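Local coordinates for polysaccharide deacetylase-like protein (Bacillus anthracis, PDB 4V33) that probably removes acetyl groups from cell-wall polysaccharide with a zinc-dependent deacetylase domain, and is required for osmotic stability and cell shape maintenance, at residues Y77-T82 / L103-K108; T275-E280 / D308-E313. All blocks are in the same frame, centred on the assembly; numbering follows the deposited sequence.

The two contacts lie in different domains, on opposite sides of the chain's centre. Interaction 1 comes first along the chain. It joins the two antiparallel sheets of the N-terminal beta-sandwich, consistent with the fibronectin type III domain of this protein. Interaction 2 comes later and lies within the polysaccharide deacetylase domain. There it pairs the first turn of helix 277-292 with helix 308-315, in the zinc-binding half of the molecule. Their centres are 44 Å apart and their nearest atoms about 30 Å apart, with no touch and no shared strand or helix. Each contact therefore belongs to the packing of its own domain.

Interaction 1 of 2, residues Y77-T82 / L103-K108; sequences YKIWRT and LPFDTK
Leu103 packs against both Tyr77 and Ile79, and it buries the largest area of any residue here. Leu103 CD2 lies 3.7 Å from Tyr77 CD2 and meets the ring obliquely. Leu103 CB follows along the same side chain, 3.8 Å from Tyr77 CE2. The Tyr77 and Leu103 side chains pass alongside, pointing opposite ways. The same Leu103 CD2 also comes within 4.3 Å of Ile79 CD1.

Ile79 also reaches Phe105. Ile79 CG2 is anti to the backbone N and sits at the edge of the Phe105 ring, 3.8 Å from Phe105 CE2. Ile79 CD1 touches the same side of that ring, 3.9 Å from Phe105 CD2. No hydrogen bond spans the contact. The Tyr77 hydroxyl bonds instead to the carbonyl of Phe101.

Strands 77-81 and 103-106 run nearly parallel, at 6°, but their axes come no closer than 11.0 Å. They face each other across the core of a beta-sandwich. Strand 74-81 lies between strands 90-94 and 115-124 in one sheet. Strand 103-106 edges the other, beside strand 60-66, and Phe117 meets Phe105 edge-to-face.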
loop_
_atom_site.group_PDB
_atom_site.type_symbol
_atom_site.label_atom_id
_atom_site.label_comp_id
_atom_site.label_asym_id
_atom_site.label_seq_id
_atom_site.Cartn_x
_atom_site.Cartn_y
_atom_site.Cartn_z
ATOM N N TYR A 77 20.382 17.075 14.073
ATOM C CA TYR A 77 19.187 16.542 13.437
ATOM C C TYR A 77 18.872 15.171 14.001
ATOM O O TYR A 77 19.623 14.218 13.777
ATOM C CB TYR A 77 19.397 16.396 11.927
ATOM C CG TYR A 77 19.721 17.669 11.179
ATOM C CD1 TYR A 77 18.710 18.466 10.665
ATOM C CD2 TYR A 77 21.037 18.051 10.954
ATOM C CE1 TYR A 77 18.995 19.628 9.953
ATOM C CE2 TYR A 77 21.336 19.215 10.238
ATOM C CZ TYR A 77 20.305 19.994 9.744
ATOM O OH TYR A 77 20.579 21.147 9.033
ATOM N N LYS A 78 17.768 15.066 14.732
ATOM C CA LYS A 78 17.319 13.773 15.223
ATOM C C LYS A 78 16.448 13.163 14.136
ATOM O O LYS A 78 15.459 13.766 13.716
ATOM C CB LYS A 78 16.516 13.910 16.516
ATOM C CG LYS A 78 16.049 12.563 17.072
ATOM C CD LYS A 78 15.062 12.728 18.223
ATOM C CE LYS A 78 15.737 13.325 19.438
ATOM N NZ LYS A 78 14.807 13.386 20.614
ATOM N N ILE A 79 16.831 11.981 13.675
ATOM C CA ILE A 79 16.166 11.378 12.526
ATOM C C ILE A 79 15.804 9.938 12.830
ATOM O O ILE A 79 16.592 9.192 13.427
ATOM C CB ILE A 79 17.061 11.426 11.270
ATOM C CG1 ILE A 79 17.458 12.874 10.966
ATOM C CG2 ILE A 79 16.349 10.802 10.070
ATOM C CD1 ILE A 79 18.323 13.035 9.732
ATOM N N TRP A 80 14.594 9.558 12.433
ATOM C CA TRP A 80 14.178 8.169 12.518
ATOM C C TRP A 80 13.213 7.835 11.401
ATOM O O TRP A 80 12.572 8.715 10.828
ATOM C CB TRP A 80 13.535 7.858 13.870
ATOM C CG TRP A 80 12.194 8.487 14.115
ATOM C CD1 TRP A 80 10.969 7.900 13.955
ATOM C CD2 TRP A 80 11.943 9.805 14.614
ATOM N NE1 TRP A 80 9.974 8.780 14.309
ATOM C CE2 TRP A 80 10.545 9.955 14.719
ATOM C CE3 TRP A 80 12.766 10.878 14.979
ATOM C CZ2 TRP A 80 9.952 11.134 15.168
ATOM C CZ3 TRP A 80 12.174 12.048 15.427
ATOM C CH2 TRP A 80 10.781 12.165 15.514
ATOM N N ARG A 81 13.112 6.547 11.097
ATOM C CA ARG A 81 12.113 6.083 10.146
ATOM C C ARG A 81 10.807 5.912 10.877
ATOM O O ARG A 81 10.754 5.212 11.883
ATOM C CB ARG A 81 12.508 4.726 9.593
ATOM C CG ARG A 81 13.593 4.785 8.590
ATOM C CD ARG A 81 13.841 3.437 7.952
ATOM N NE ARG A 81 12.760 2.997 7.073
ATOM C CZ ARG A 81 11.954 1.973 7.336
ATOM N NH1 ARG A 81 12.090 1.295 8.463
ATOM N NH2 ARG A 81 11.010 1.625 6.471
ATOM N N THR A 82 9.755 6.527 10.354
ATOM C CA THR A 82 8.433 6.425 10.961
ATOM C C THR A 82 8.048 4.968 11.223
ATOM O O THR A 82 7.523 4.632 12.291
ATOM C CB THR A 82 7.394 7.092 10.067
ATOM O OG1 THR A 82 7.724 8.484 9.947
ATOM C CG2 THR A 82 6.001 6.949 10.654
ATOM N N LEU A 103 23.828 18.743 5.852
ATOM C CA LEU A 103 23.953 17.382 6.347
ATOM C C LEU A 103 23.656 16.406 5.221
ATOM O O LEU A 103 22.531 16.352 4.717
ATOM C CB LEU A 103 22.990 17.124 7.504
ATOM C CG LEU A 103 23.148 15.755 8.169
ATOM C CD1 LEU A 103 24.225 15.804 9.260
ATOM C CD2 LEU A 103 21.815 15.244 8.720
ATOM N N PRO A 104 24.671 15.635 4.811
ATOM C CA PRO A 104 24.439 14.571 3.833
ATOM C C PRO A 104 23.514 13.521 4.430
ATOM O O PRO A 104 23.690 13.108 5.578
ATOM C CB PRO A 104 25.836 13.981 3.620
ATOM C CG PRO A 104 26.776 15.063 4.027
ATOM C CD PRO A 104 26.095 15.773 5.156
ATOM N N PHE A 105 22.520 13.104 3.658
ATOM C CA PHE A 105 21.605 12.071 4.102
ATOM C C PHE A 105 21.599 10.950 3.082
ATOM O O PHE A 105 21.419 11.196 1.896
ATOM C CB PHE A 105 20.188 12.624 4.254
ATOM C CG PHE A 105 19.204 11.614 4.778
ATOM C CD1 PHE A 105 18.578 10.717 3.922
ATOM C CD2 PHE A 105 18.921 11.548 6.130
ATOM C CE1 PHE A 105 17.686 9.778 4.410
ATOM C CE2 PHE A 105 18.023 10.613 6.617
ATOM C CZ PHE A 105 17.409 9.734 5.758
ATOM N N ASP A 106 21.782 9.721 3.545
ATOM C CA ASP A 106 21.759 8.573 2.654
ATOM C C ASP A 106 20.998 7.429 3.306
ATOM O O ASP A 106 21.202 7.133 4.483
ATOM C CB ASP A 106 23.190 8.133 2.330
ATOM C CG ASP A 106 23.277 7.312 1.056
ATOM O OD1 ASP A 106 22.647 6.236 0.993
ATOM O OD2 ASP A 106 23.985 7.736 0.117
ATOM N N THR A 107 20.124 6.773 2.547
ATOM C CA THR A 107 19.385 5.644 3.094
ATOM C C THR A 107 20.320 4.520 3.545
ATOM O O THR A 107 19.942 3.687 4.364
ATOM C CB THR A 107 18.325 5.110 2.113
ATOM O OG1 THR A 107 18.947 4.781 0.865
ATOM C CG2 THR A 107 17.243 6.161 1.882
ATOM N N LYS A 108 21.546 4.518 3.024
ATOM C CA LYS A 108 22.580 3.587 3.468
ATOM C C LYS A 108 22.852 3.731 4.972
ATOM O O LYS A 108 23.274 2.777 5.627
ATOM C CB LYS A 108 23.870 3.819 2.675
ATOM C CG LYS A 108 25.019 2.890 3.029
ATOM C CD LYS A 108 26.276 3.238 2.239
ATOM C CE LYS A 108 27.473 2.416 2.701
ATOM N NZ LYS A 108 27.274 0.953 2.485
#

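Interaction 2 of 2, residues T275-E280 / D308-E313; sequences TNYEEE and DKVVAE
The carboxylate of Glu313 lies nearly parallel to the ring of Tyr277, with the two planes only 5° apart, but it is displaced past the CG-CD2 side of the ring. Over the face itself sits the methylene before it. Glu313 CG stands over the middle of the Tyr277 ring, 3.8 Å from the centroid and 13° off the ring normal, as a CH-pi contact. Glu313 CD follows toward one side of the ring, 3.8 Å from Tyr277 CD2. The chain bends at chi2 (-71°), which carries the carboxylate out past the rim at about the height of Glu313 CG above the ring plane.

Both carboxylate oxygens have cationic partners. Lys309, one helical turn earlier, forms a salt bridge from NZ to Glu313 OE2 at 2.7 Å, using the anti lone pair of that oxygen. Lys316 pairs with OE1. Together they would offset the negative charge beside the ring and limit rotation of the carboxylate.

Lys309 also bends at chi2, and Lys309 CE comes within 4.0 Å of Tyr277 CE2, at an oblique approach. Val310 CG2 meets the far end of the tyrosine, 4.1 Å from Tyr277 OH. That hydroxyl is hydrogen-bonded to the carbonyl of Leu271. The ring is therefore held at its end as well as over one face. The Val310 side chain lies about 14 Å from the bound zinc ion.

Tyr277 is the first residue of helix 277-292 and reaches across to helix 308-315. It is the one residue of 275-280 that touches 308-313, and its nearest CA there is that of Glu313. The contact thus joins two helices on the outside of the deacetylase domain. Between them the chain passes through strand 298-300 of the parallel sheet.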
loop_
_atom_site.group_PDB
_atom_site.type_symbol
_atom_site.label_atom_id
_atom_site.label_comp_id
_atom_site.label_asym_id
_atom_site.label_seq_id
_atom_site.Cartn_x
_atom_site.Cartn_y
_atom_site.Cartn_z
ATOM N N THR A 275 -20.900 0.899 -22.861
ATOM C CA THR A 275 -21.275 2.311 -22.795
ATOM C C THR A 275 -21.994 2.661 -21.497
ATOM O O THR A 275 -22.183 3.845 -21.193
ATOM C CB THR A 275 -22.193 2.738 -23.960
ATOM O OG1 THR A 275 -23.446 2.052 -23.854
ATOM C CG2 THR A 275 -21.553 2.446 -25.316
ATOM N N ASN A 276 -22.414 1.648 -20.745
ATOM C CA ASN A 276 -23.175 1.896 -19.523
ATOM C C ASN A 276 -22.282 2.084 -18.302
ATOM O O ASN A 276 -22.311 1.305 -17.341
ATOM C CB ASN A 276 -24.272 0.834 -19.299
ATOM C CG ASN A 276 -23.723 -0.577 -19.176
ATOM O OD1 ASN A 276 -22.730 -0.942 -19.813
ATOM N ND2 ASN A 276 -24.376 -1.384 -18.345
ATOM N N TYR A 277 -21.482 3.144 -18.345
ATOM C CA TYR A 277 -20.495 3.372 -17.301
ATOM C C TYR A 277 -21.135 3.676 -15.947
ATOM O O TYR A 277 -20.624 3.243 -14.918
ATOM C CB TYR A 277 -19.493 4.459 -17.727
ATOM C CG TYR A 277 -18.570 3.989 -18.838
ATOM C CD1 TYR A 277 -17.619 3.007 -18.595
ATOM C CD2 TYR A 277 -18.660 4.513 -20.127
ATOM C CE1 TYR A 277 -16.772 2.557 -19.593
ATOM C CE2 TYR A 277 -17.809 4.063 -21.146
ATOM C CZ TYR A 277 -16.867 3.084 -20.863
ATOM O OH TYR A 277 -16.010 2.611 -21.849
ATOM N N GLU A 278 -22.252 4.402 -15.935
ATOM C CA GLU A 278 -22.899 4.675 -14.655
ATOM C C GLU A 278 -23.338 3.368 -13.996
ATOM O O GLU A 278 -23.097 3.145 -12.810
ATOM C CB GLU A 278 -24.074 5.641 -14.799
ATOM C CG GLU A 278 -23.639 7.059 -15.115
ATOM C CD GLU A 278 -24.730 8.079 -14.874
ATOM O OE1 GLU A 278 -25.697 7.778 -14.139
ATOM O OE2 GLU A 278 -24.617 9.189 -15.430
ATOM N N GLU A 279 -23.959 2.489 -14.771
ATOM C CA GLU A 279 -24.401 1.217 -14.216
ATOM C C GLU A 279 -23.229 0.351 -13.743
ATOM O O GLU A 279 -23.267 -0.218 -12.655
ATOM C CB GLU A 279 -25.255 0.440 -15.226
ATOM C CG GLU A 279 -25.782 -0.862 -14.662
ATOM C CD GLU A 279 -26.787 -1.542 -15.562
ATOM O OE1 GLU A 279 -27.048 -1.030 -16.676
ATOM O OE2 GLU A 279 -27.310 -2.601 -15.143
ATOM N N GLU A 280 -22.181 0.256 -14.552
ATOM C CA GLU A 280 -21.079 -0.664 -14.246
ATOM C C GLU A 280 -20.118 -0.155 -13.180
ATOM O O GLU A 280 -19.532 -0.950 -12.439
ATOM C CB GLU A 280 -20.300 -1.003 -15.514
ATOM C CG GLU A 280 -21.042 -1.946 -16.449
ATOM C CD GLU A 280 -21.177 -3.374 -15.893
ATOM O OE1 GLU A 280 -20.493 -3.753 -14.912
ATOM O OE2 GLU A 280 -21.989 -4.129 -16.465
ATOM N N ASP A 308 -7.495 5.133 -21.982
ATOM C CA ASP A 308 -7.658 6.469 -21.418
ATOM C C ASP A 308 -9.121 6.810 -21.141
ATOM O O ASP A 308 -9.430 7.468 -20.146
ATOM C CB ASP A 308 -7.038 7.534 -22.330
ATOM C CG ASP A 308 -5.521 7.518 -22.299
ATOM O OD1 ASP A 308 -4.941 6.876 -21.396
ATOM O OD2 ASP A 308 -4.908 8.164 -23.180
ATOM N N LYS A 309 -10.014 6.363 -22.020
ATOM C CA LYS A 309 -11.443 6.589 -21.843
ATOM C C LYS A 309 -11.946 5.919 -20.566
ATOM O O LYS A 309 -12.695 6.517 -19.794
ATOM C CB LYS A 309 -12.226 6.069 -23.051
ATOM C CG LYS A 309 -13.729 5.967 -22.831
ATOM C CD LYS A 309 -14.396 7.323 -22.882
ATOM C CE LYS A 309 -15.890 7.232 -22.593
ATOM N NZ LYS A 309 -16.484 8.573 -22.338
ATOM N N VAL A 310 -11.532 4.676 -20.353
ATOM C CA VAL A 310 -11.929 3.932 -19.160
ATOM C C VAL A 310 -11.378 4.578 -17.894
ATOM O O VAL A 310 -12.085 4.670 -16.891
ATOM C CB VAL A 310 -11.510 2.447 -19.241
ATOM C CG1 VAL A 310 -11.756 1.722 -17.911
ATOM C CG2 VAL A 310 -12.271 1.754 -20.365
ATOM N N VAL A 311 -10.122 5.021 -17.936
ATOM C CA VAL A 311 -9.536 5.716 -16.789
ATOM C C VAL A 311 -10.337 6.970 -16.452
ATOM O O VAL A 311 -10.642 7.223 -15.287
ATOM C CB VAL A 311 -8.051 6.095 -17.018
ATOM C CG1 VAL A 311 -7.537 6.980 -15.880
ATOM C CG2 VAL A 311 -7.194 4.852 -17.116
ATOM N N ALA A 312 -10.687 7.747 -17.470
ATOM C CA ALA A 312 -11.445 8.970 -17.234
ATOM C C ALA A 312 -12.823 8.698 -16.625
ATOM O O ALA A 312 -13.284 9.454 -15.766
ATOM C CB ALA A 312 -11.568 9.774 -18.505
ATOM N N GLU A 313 -13.479 7.625 -17.065
ATOM C CA GLU A 313 -14.774 7.268 -16.495
ATOM C C GLU A 313 -14.603 6.786 -15.057
ATOM O O GLU A 313 -15.354 7.182 -14.161
ATOM C CB GLU A 313 -15.474 6.192 -17.340
ATOM C CG GLU A 313 -15.894 6.658 -18.734
ATOM C CD GLU A 313 -17.061 7.634 -18.721
ATOM O OE1 GLU A 313 -17.655 7.866 -17.649
ATOM O OE2 GLU A 313 -17.389 8.173 -19.801
#